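PDB 3FDH: SusD homolog from Bacteroides thetaiotaomicron VPI-5482, which probably binds glycans at the cell surface as an outer-membrane lipoprotein of the SusD/RagB family. Local coordinates for residues S18-V28 against I91-D102; Y60-E68 against N453-P461. All coordinates share one frame; numbering follows the deposited sequence. Where two conformers were deposited one is given.

Contact 1. Residues S18-V28 against I91-D102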
loop_
_atom_site.group_PDB
_atom_site.type_symbol
_atom_site.label_atom_id
_atom_site.label_comp_id
_atom_site.label_asym_id
_atom_site.label_seq_id
_atom_site.Cartn_x
_atom_site.Cartn_y
_atom_site.Cartn_z
ATOM N N SER A 18 -2.610 31.641 -5.289
ATOM C CA SER A 18 -1.294 31.596 -4.601
ATOM C C SER A 18 -1.399 31.523 -3.097
ATOM O O SER A 18 -1.912 32.421 -2.454
ATOM C CB SER A 18 -0.479 32.821 -4.959
ATOM O OG SER A 18 0.794 32.751 -4.316
ATOM N N VAL A 19 -0.904 30.426 -2.557
ATOM C CA VAL A 19 -0.865 30.241 -1.114
ATOM C C VAL A 19 0.505 29.757 -0.686
ATOM O O VAL A 19 1.261 29.205 -1.499
ATOM C CB VAL A 19 -2.009 29.324 -0.583
ATOM C CG1 VAL A 19 -3.368 29.834 -1.067
ATOM C CG2 VAL A 19 -1.816 27.908 -0.976
ATOM N N ALA A 20 0.830 29.998 0.581
ATOM C CA ALA A 20 2.125 29.579 1.155
ATOM C C ALA A 20 2.290 28.065 1.045
ATOM O O ALA A 20 1.357 27.292 1.279
ATOM C CB ALA A 20 2.279 30.046 2.618
ATOM N N SER A 21 3.497 27.656 0.681
ATOM C CA SER A 21 3.782 26.234 0.427
ATOM C C SER A 21 3.367 25.310 1.541
ATOM O O SER A 21 2.932 24.202 1.296
ATOM C CB SER A 21 5.263 25.998 0.138
ATOM O OG SER A 21 5.623 26.521 -1.121
ATOM N N ARG A 22 3.503 25.766 2.773
ATOM C CA ARG A 22 3.163 24.915 3.916
ATOM C C ARG A 22 1.699 24.493 3.887
ATOM O O ARG A 22 1.361 23.350 4.193
ATOM C CB ARG A 22 3.536 25.565 5.249
ATOM C CG ARG A 22 2.827 26.847 5.597
ATOM C CD ARG A 22 3.509 27.475 6.774
ATOM N NE ARG A 22 2.838 28.672 7.254
ATOM C CZ ARG A 22 3.069 29.905 6.807
ATOM N NH1 ARG A 22 3.958 30.147 5.840
ATOM N NH2 ARG A 22 2.392 30.909 7.343
ATOM N N PHE A 23 0.843 25.403 3.466
ATOM C CA PHE A 23 -0.591 25.108 3.411
ATOM C C PHE A 23 -0.888 24.114 2.284
ATOM O O PHE A 23 -1.788 23.253 2.368
ATOM C CB PHE A 23 -1.406 26.398 3.281
ATOM C CG PHE A 23 -1.186 27.352 4.434
ATOM C CD1 PHE A 23 -1.355 26.915 5.736
ATOM C CD2 PHE A 23 -0.766 28.668 4.219
ATOM C CE1 PHE A 23 -1.134 27.792 6.804
ATOM C CE2 PHE A 23 -0.564 29.522 5.272
ATOM C CZ PHE A 23 -0.736 29.088 6.556
ATOM N N ILE A 24 -0.103 24.213 1.229
ATOM C CA ILE A 24 -0.285 23.299 0.106
ATOM C C ILE A 24 0.166 21.911 0.574
ATOM O O ILE A 24 -0.468 20.886 0.283
ATOM C CB ILE A 24 0.511 23.717 -1.156
ATOM C CG1 ILE A 24 0.153 25.145 -1.594
ATOM C CG2 ILE A 24 0.229 22.734 -2.301
ATOM C CD1 ILE A 24 1.048 25.700 -2.706
ATOM N N LEU A 25 1.246 21.893 1.340
ATOM C CA LEU A 25 1.816 20.618 1.787
ATOM C C LEU A 25 0.825 19.876 2.656
ATOM O O LEU A 25 0.741 18.651 2.636
ATOM C CB LEU A 25 3.121 20.833 2.558
ATOM C CG LEU A 25 3.891 19.591 2.974
ATOM C CD1 LEU A 25 4.403 18.875 1.660
ATOM C CD2 LEU A 25 5.005 19.920 3.978
ATOM N N ALA A 26 0.090 20.620 3.452
ATOM C CA ALA A 26 -0.890 19.989 4.377
ATOM C C ALA A 26 -1.863 19.178 3.530
ATOM O O ALA A 26 -2.222 18.033 3.838
ATOM C CB ALA A 26 -1.651 21.048 5.191
ATOM N N ASP A 27 -2.231 19.779 2.413
ATOM C CA ASP A 27 -3.200 19.165 1.500
ATOM C C ASP A 27 -2.597 17.992 0.753
ATOM O O ASP A 27 -3.241 16.970 0.538
ATOM C CB ASP A 27 -3.694 20.178 0.471
ATOM C CG ASP A 27 -4.850 19.654 -0.338
ATOM O OD1 ASP A 27 -6.013 19.721 0.137
ATOM O OD2 ASP A 27 -4.604 19.206 -1.473
ATOM N N VAL A 28 -1.343 18.147 0.354
ATOM C CA VAL A 28 -0.636 17.116 -0.420
ATOM C C VAL A 28 -0.482 15.859 0.439
ATOM O O VAL A 28 -0.707 14.740 0.000
ATOM C CB VAL A 28 0.747 17.665 -0.967
ATOM C CG1 VAL A 28 1.710 16.558 -1.372
ATOM C CG2 VAL A 28 0.522 18.694 -2.122
ATOM N N ILE A 91 4.223 22.613 -7.369
ATOM C CA ILE A 91 3.996 24.057 -7.135
ATOM C C ILE A 91 4.815 24.458 -5.908
ATOM O O ILE A 91 5.477 25.491 -5.894
ATOM C CB ILE A 91 2.503 24.404 -6.972
ATOM C CG1 ILE A 91 1.798 24.330 -8.337
ATOM C CG2 ILE A 91 2.332 25.791 -6.387
ATOM C CD1 ILE A 91 0.270 24.331 -8.271
ATOM N N ILE A 92 4.821 23.598 -4.898
ATOM C CA ILE A 92 5.583 23.877 -3.685
ATOM C C ILE A 92 7.068 23.973 -4.039
ATOM O O ILE A 92 7.799 24.871 -3.604
ATOM C CB ILE A 92 5.430 22.757 -2.640
ATOM C CG1 ILE A 92 3.983 22.700 -2.092
ATOM C CG2 ILE A 92 6.431 22.980 -1.523
ATOM C CD1 ILE A 92 3.678 21.488 -1.146
ATOM N N ILE A 93 7.490 23.038 -4.871
ATOM C CA ILE A 93 8.909 22.909 -5.207
ATOM C C ILE A 93 9.354 24.165 -5.906
ATOM O O ILE A 93 10.425 24.703 -5.637
ATOM C CB ILE A 93 9.207 21.658 -6.053
ATOM C CG1 ILE A 93 8.881 20.390 -5.242
ATOM C CG2 ILE A 93 10.654 21.716 -6.532
ATOM C CD1 ILE A 93 8.969 19.101 -6.000
ATOM N N ASP A 94 8.490 24.659 -6.772
ATOM C CA ASP A 94 8.774 25.903 -7.489
ATOM C C ASP A 94 8.712 27.105 -6.562
ATOM O O ASP A 94 9.583 27.963 -6.580
ATOM C CB ASP A 94 7.836 26.137 -8.667
ATOM C CG ASP A 94 8.160 25.242 -9.856
ATOM O OD1 ASP A 94 9.206 24.546 -9.838
ATOM O OD2 ASP A 94 7.358 25.253 -10.813
ATOM N N GLN A 95 7.676 27.150 -5.743
ATOM C CA GLN A 95 7.524 28.291 -4.820
ATOM C C GLN A 95 8.687 28.378 -3.845
ATOM O O GLN A 95 9.052 29.465 -3.409
ATOM C CB GLN A 95 6.204 28.241 -4.055
ATOM C CG GLN A 95 5.020 28.574 -4.935
ATOM C CD GLN A 95 3.697 28.647 -4.186
ATOM O OE1 GLN A 95 3.637 28.561 -2.961
ATOM N NE2 GLN A 95 2.636 28.788 -4.931
ATOM N N CYS A 96 9.316 27.231 -3.579
ATOM C CA CYS A 96 10.379 27.159 -2.564
ATOM C C CYS A 96 11.750 27.376 -3.150
ATOM O O CYS A 96 12.755 27.429 -2.430
ATOM C CB CYS A 96 10.344 25.844 -1.809
ATOM S SG CYS A 96 8.992 25.755 -0.688
ATOM N N GLY A 97 11.760 27.533 -4.464
ATOM C CA GLY A 97 12.990 27.785 -5.201
ATOM C C GLY A 97 13.363 29.249 -5.221
ATOM O O GLY A 97 12.650 30.104 -4.682
ATOM N N GLU A 98 14.513 29.529 -5.824
ATOM C CA GLU A 98 14.976 30.913 -5.959
ATOM C C GLU A 98 13.970 31.584 -6.876
ATOM O O GLU A 98 13.578 31.040 -7.916
ATOM C CB GLU A 98 16.400 31.016 -6.530
ATOM N N GLY A 99 13.523 32.748 -6.457
ATOM C CA GLY A 99 12.557 33.499 -7.232
ATOM C C GLY A 99 11.169 33.162 -6.760
ATOM O O GLY A 99 10.217 33.878 -7.037
ATOM N N GLY A 100 11.071 32.078 -6.013
ATOM C CA GLY A 100 9.773 31.655 -5.469
ATOM C C GLY A 100 9.334 32.475 -4.270
ATOM O O GLY A 100 10.140 32.982 -3.509
ATOM N N ARG A 101 8.030 32.597 -4.096
ATOM C CA ARG A 101 7.489 33.340 -2.952
ATOM C C ARG A 101 7.924 32.737 -1.624
ATOM O O ARG A 101 7.968 33.423 -0.592
ATOM C CB ARG A 101 5.963 33.399 -2.969
ATOM C CG ARG A 101 5.288 32.058 -2.914
ATOM C CD ARG A 101 3.837 32.192 -2.582
ATOM N NE ARG A 101 3.626 32.520 -1.176
ATOM C CZ ARG A 101 2.455 32.898 -0.695
ATOM N NH1 ARG A 101 1.444 33.041 -1.532
ATOM N NH2 ARG A 101 2.296 33.159 0.593
ATOM N N ASP A 102 8.252 31.452 -1.663
ATOM C CA ASP A 102 8.624 30.743 -0.446
ATOM C C ASP A 102 10.098 30.394 -0.413
ATOM O O ASP A 102 10.515 29.476 0.266
ATOM C CB ASP A 102 7.773 29.498 -0.274
ATOM C CG ASP A 102 6.326 29.818 -0.045
ATOM O OD1 ASP A 102 6.054 30.893 0.536
ATOM O OD2 ASP A 102 5.464 29.017 -0.449
#
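Ser21 turns OG beside its own backbone N (chi1 -71°), and Asp102 leans its carboxylate the same way (chi1 -66°), which lets one oxygen meet the first turn of helix 21-37 twice. Ser21 OG donates to Asp102 OD2 at 2.6 Å, on the anti lone pair. Ser21 N also reaches Asp102 OD2 at 2.6 Å, but from above the carboxylate plane. The acid thus comes from the other segment to take up an amide at the helix start, just after the N-cap position of Ala20. Arg101 lies across the extended lead-in to the helix: its guanidinium has the Val19 carbonyl carbon and Ala20 N over one face, while Arg101 NH1 gives an in-plane bond to Ser18 OG (2.9 Å). A weak salt bridge joins Arg101 NE to Asp102 OD1 at 3.4 Å. Beside this polar end, Ile92 is a knob in the hole formed by Ser21, Ile24, Leu25 and Val28. Its CG2 rests on the CB of Ser21. The side chains of Ile92 and Ile24 slide past each other in opposite directions, Ile92 CG1 3.7 Å from Ile24 CB, and Leu25 crosses Ile92 at about a right angle, Leu25 CB 3.8 Å from Ile92 CD1. The helical segments run nearly antiparallel, at 159°; on helix 106-127, Met111 touches Leu25 and Ala112 touches Ile92. With an alanine in place of Asp102, Ser21 N and OG would probably both lose their acceptor, and Arg101 its nearby negative charge. A carboxylate held at a helix N-terminus should be stabilised by the helix dipole and by Arg101, consistent with an ionised Asp102 tying the chain's first modelled helix to the loop after helix 76-95.

Contact 2. Residues Y60-E68 against N453-P461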
loop_
_atom_site.group_PDB
_atom_site.type_symbol
_atom_site.label_atom_id
_atom_site.label_comp_id
_atom_site.label_asym_id
_atom_site.label_seq_id
_atom_site.Cartn_x
_atom_site.Cartn_y
_atom_site.Cartn_z
ATOM N N TYR A 60 -17.744 -5.708 -6.469
ATOM C CA TYR A 60 -18.245 -7.066 -6.774
ATOM C C TYR A 60 -17.823 -7.408 -8.192
ATOM O O TYR A 60 -17.287 -8.505 -8.455
ATOM C CB TYR A 60 -19.765 -7.196 -6.628
ATOM C CG TYR A 60 -20.285 -8.453 -7.296
ATOM C CD1 TYR A 60 -20.202 -9.681 -6.666
ATOM C CD2 TYR A 60 -20.791 -8.415 -8.576
ATOM C CE1 TYR A 60 -20.642 -10.846 -7.287
ATOM C CE2 TYR A 60 -21.238 -9.569 -9.209
ATOM C CZ TYR A 60 -21.125 -10.781 -8.565
ATOM O OH TYR A 60 -21.544 -11.920 -9.178
ATOM N N TYR A 61 -18.000 -6.430 -9.069
ATOM C CA TYR A 61 -17.681 -6.588 -10.521
ATOM C C TYR A 61 -16.170 -6.687 -10.763
ATOM O O TYR A 61 -15.682 -7.335 -11.704
ATOM C CB TYR A 61 -18.396 -5.550 -11.401
ATOM C CG TYR A 61 -19.903 -5.836 -11.364
ATOM C CD1 TYR A 61 -20.413 -6.983 -11.959
ATOM C CD2 TYR A 61 -20.766 -5.028 -10.661
ATOM C CE1 TYR A 61 -21.775 -7.304 -11.881
ATOM C CE2 TYR A 61 -22.123 -5.333 -10.565
ATOM C CZ TYR A 61 -22.621 -6.476 -11.166
ATOM O OH TYR A 61 -23.972 -6.753 -11.069
ATOM N N ALA A 62 -15.433 -6.084 -9.858
ATOM C CA ALA A 62 -13.960 -6.184 -9.874
ATOM C C ALA A 62 -13.591 -7.605 -9.435
ATOM O O ALA A 62 -12.752 -8.279 -10.022
ATOM C CB ALA A 62 -13.296 -5.130 -8.949
ATOM N N GLU A 63 -14.255 -8.074 -8.388
ATOM C CA GLU A 63 -13.990 -9.394 -7.861
ATOM C C GLU A 63 -14.199 -10.526 -8.878
ATOM O O GLU A 63 -13.422 -11.481 -8.952
ATOM C CB GLU A 63 -14.884 -9.619 -6.628
ATOM C CG GLU A 63 -14.573 -10.933 -5.844
ATOM C CD GLU A 63 -13.194 -10.944 -5.181
ATOM O OE1 GLU A 63 -12.773 -9.898 -4.608
ATOM O OE2 GLU A 63 -12.568 -12.033 -5.175
ATOM N N VAL A 64 -15.263 -10.412 -9.661
ATOM C CA VAL A 64 -15.639 -11.461 -10.610
ATOM C C VAL A 64 -15.059 -11.157 -11.959
ATOM O O VAL A 64 -15.268 -11.831 -12.930
ATOM C CB VAL A 64 -17.158 -11.707 -10.667
ATOM C CG1 VAL A 64 -17.649 -12.238 -9.301
ATOM C CG2 VAL A 64 -17.955 -10.448 -11.197
ATOM N N ARG A 65 -14.326 -10.071 -11.983
ATOM C CA ARG A 65 -13.627 -9.594 -13.190
ATOM C C ARG A 65 -14.533 -9.356 -14.352
ATOM O O ARG A 65 -14.223 -9.775 -15.477
ATOM C CB ARG A 65 -12.549 -10.579 -13.614
ATOM C CG ARG A 65 -11.553 -10.923 -12.560
ATOM C CD ARG A 65 -10.716 -9.761 -12.077
ATOM N NE ARG A 65 -9.648 -10.349 -11.303
ATOM C CZ ARG A 65 -9.580 -10.398 -9.982
ATOM N NH1 ARG A 65 -10.446 -9.750 -9.209
ATOM N NH2 ARG A 65 -8.578 -11.044 -9.435
ATOM N N GLU A 66 -15.662 -8.704 -14.105
ATOM C CA GLU A 66 -16.577 -8.357 -15.192
ATOM C C GLU A 66 -16.529 -6.859 -15.505
ATOM O O GLU A 66 -17.152 -6.043 -14.833
ATOM C CB GLU A 66 -17.990 -8.888 -14.887
ATOM C CG GLU A 66 -17.941 -10.426 -14.605
ATOM C CD GLU A 66 -19.257 -11.091 -14.122
ATOM O OE1 GLU A 66 -20.295 -10.407 -13.966
ATOM O OE2 GLU A 66 -19.222 -12.337 -13.896
ATOM N N ASN A 67 -15.771 -6.518 -16.547
ATOM C CA ASN A 67 -15.631 -5.132 -17.040
ATOM C C ASN A 67 -14.867 -4.168 -16.160
ATOM O O ASN A 67 -14.008 -3.408 -16.614
ATOM C CB ASN A 67 -17.016 -4.547 -17.204
ATOM C CG ASN A 67 -17.815 -5.262 -18.276
ATOM O OD1 ASN A 67 -17.260 -5.693 -19.272
ATOM N ND2 ASN A 67 -19.119 -5.415 -18.058
ATOM N N GLU A 68 -15.227 -4.194 -14.892
ATOM C CA GLU A 68 -14.712 -3.235 -13.923
ATOM C C GLU A 68 -13.177 -3.066 -13.902
ATOM O O GLU A 68 -12.668 -1.951 -13.839
ATOM C CB GLU A 68 -15.206 -3.593 -12.511
ATOM C CG GLU A 68 -14.921 -2.573 -11.412
ATOM C CD GLU A 68 -15.760 -1.324 -11.499
ATOM O OE1 GLU A 68 -16.708 -1.264 -12.304
ATOM O OE2 GLU A 68 -15.487 -0.386 -10.706
ATOM N N ASN A 453 -8.819 -16.948 -6.923
ATOM C CA ASN A 453 -9.855 -16.457 -7.843
ATOM C C ASN A 453 -9.803 -17.221 -9.186
ATOM O O ASN A 453 -8.812 -17.138 -9.891
ATOM C CB ASN A 453 -9.659 -14.943 -8.059
ATOM C CG ASN A 453 -10.825 -14.288 -8.747
ATOM O OD1 ASN A 453 -11.432 -14.858 -9.663
ATOM N ND2 ASN A 453 -11.087 -13.026 -8.373
ATOM N N PRO A 454 -10.889 -17.908 -9.590
ATOM C CA PRO A 454 -10.776 -18.694 -10.820
ATOM C C PRO A 454 -10.679 -17.867 -12.049
ATOM O O PRO A 454 -10.297 -18.358 -13.110
ATOM C CB PRO A 454 -12.099 -19.462 -10.865
ATOM C CG PRO A 454 -12.650 -19.377 -9.497
ATOM C CD PRO A 454 -12.196 -18.098 -8.947
ATOM N N ASN A 455 -11.011 -16.595 -11.896
ATOM C CA ASN A 455 -11.048 -15.686 -13.049
ATOM C C ASN A 455 -9.662 -15.207 -13.434
ATOM O O ASN A 455 -9.443 -14.555 -14.464
ATOM C CB ASN A 455 -11.953 -14.501 -12.753
ATOM C CG ASN A 455 -13.389 -14.921 -12.539
ATOM O OD1 ASN A 455 -14.064 -15.321 -13.479
ATOM N ND2 ASN A 455 -13.875 -14.791 -11.294
ATOM N N ASN A 456 -8.717 -15.577 -12.604
ATOM C CA ASN A 456 -7.322 -15.182 -12.816
ATOM C C ASN A 456 -6.625 -15.950 -13.941
ATOM O O ASN A 456 -5.476 -15.647 -14.271
ATOM C CB ASN A 456 -6.524 -15.363 -11.521
ATOM C CG ASN A 456 -6.739 -14.252 -10.554
ATOM O OD1 ASN A 456 -7.351 -13.231 -10.868
ATOM N ND2 ASN A 456 -6.203 -14.419 -9.380
ATOM N N SER A 457 -7.338 -16.917 -14.524
ATOM C CA SER A 457 -6.796 -17.747 -15.595
ATOM C C SER A 457 -6.509 -16.857 -16.788
ATOM O O SER A 457 -5.493 -16.988 -17.464
ATOM C CB SER A 457 -7.759 -18.874 -15.985
ATOM O OG SER A 457 -9.037 -18.346 -16.314
ATOM N N SER A 458 -7.414 -15.908 -17.016
ATOM C CA SER A 458 -7.237 -14.936 -18.085
ATOM C C SER A 458 -7.507 -13.491 -17.673
ATOM O O SER A 458 -7.258 -12.578 -18.455
ATOM C CB SER A 458 -8.167 -15.259 -19.233
ATOM O OG SER A 458 -9.520 -15.123 -18.814
ATOM N N LYS A 459 -7.961 -13.274 -16.445
ATOM C CA LYS A 459 -8.309 -11.933 -15.995
ATOM C C LYS A 459 -7.698 -11.431 -14.703
ATOM O O LYS A 459 -8.354 -10.754 -13.914
ATOM C CB LYS A 459 -9.822 -11.751 -15.937
ATOM C CG LYS A 459 -10.373 -11.608 -17.353
ATOM C CD LYS A 459 -11.838 -11.478 -17.324
ATOM C CE LYS A 459 -12.302 -10.944 -18.601
ATOM N NZ LYS A 459 -13.775 -10.816 -18.479
ATOM N N PHE A 460 -6.431 -11.766 -14.498
ATOM C CA PHE A 460 -5.689 -11.179 -13.399
ATOM C C PHE A 460 -5.146 -9.835 -13.865
ATOM O O PHE A 460 -4.386 -9.781 -14.826
ATOM C CB PHE A 460 -4.508 -12.027 -12.954
ATOM C CG PHE A 460 -3.764 -11.372 -11.859
ATOM C CD1 PHE A 460 -4.309 -11.316 -10.588
ATOM C CD2 PHE A 460 -2.574 -10.715 -12.108
ATOM C CE1 PHE A 460 -3.684 -10.628 -9.572
ATOM C CE2 PHE A 460 -1.922 -10.077 -11.101
ATOM C CZ PHE A 460 -2.479 -10.014 -9.819
ATOM N N PRO A 461 -5.548 -8.726 -13.219
ATOM C CA PRO A 461 -5.055 -7.458 -13.715
ATOM C C PRO A 461 -3.610 -7.157 -13.390
ATOM O O PRO A 461 -3.210 -7.072 -12.231
ATOM C CB PRO A 461 -5.955 -6.431 -13.034
ATOM C CG PRO A 461 -6.439 -7.110 -11.792
ATOM C CD PRO A 461 -6.312 -8.587 -11.970
HETATM O O HOH W 1 -10.210 -11.174 -6.503
HETATM O O HOH W 2 -7.136 -12.652 -7.212
HETATM O O HOH W 3 -14.812 -8.374 -18.376
#
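This is a buried, polar joint between the C-terminal end of helix 57-63 and the loop and short helical turn of 453-461, and Arg65 carries it. Its chain bends at chi2 (-63°), bringing the guanidinium back toward its own helix end while its edge faces the other segment. Arg65 NE donates to Lys459 O at 2.9 Å, and Arg65 NH2 to Asn456 OD1, on a lone pair, also at 2.9 Å. On the helix side Arg65 NH1 bonds Ala62 O at 2.9 Å, the carbonyl that Arg65 N reaches from the opposite face of its plane. Asn453 brings ND2 over one guanidinium face, near its rim, the two planes 48° apart, and donates from it to Glu63 O (2.9 Å); its OD1 accepts from both Asn455 N and Asn455 ND2, which fixes the amide's rotation. Lys459 runs extended alongside Arg65 CB, ending with NZ on Arg65 O at 3.2 Å. A water ties Arg65 NH1 and Asn453 ND2 to Glu63 OE2, while Glu63 OE1 turns to Ser47 and Gly54. The positive phi of Arg65, with two bonds back into the last turn, makes this helix end a Schellman motif, its neighbouring carbonyls taken by the asparagine and lysine of the distant segment.

In the fold
Contacts 1 and 2 lie on opposite sides of the chain's centre, their own centres about 42 Å apart and their nearest atoms about 24 Å apart, so neither touches the other. Their segments alternate along the sequence: 18-28, then 60-68, then 91-102, and finally 453-461. Helix 57-63 of contact 2 is followed directly by helix 76-95 of contact 1, so the early part of the chain serves both places. Contact 1 closes over 62 residues, 40 of them helical, whereas contact 2 spans 384 and brings a late loop back to the N-terminal region. The alternating order means that one chain threads both sites, rather than separate halves building one each; about half the modelled residues are helical, in keeping with the SusD family.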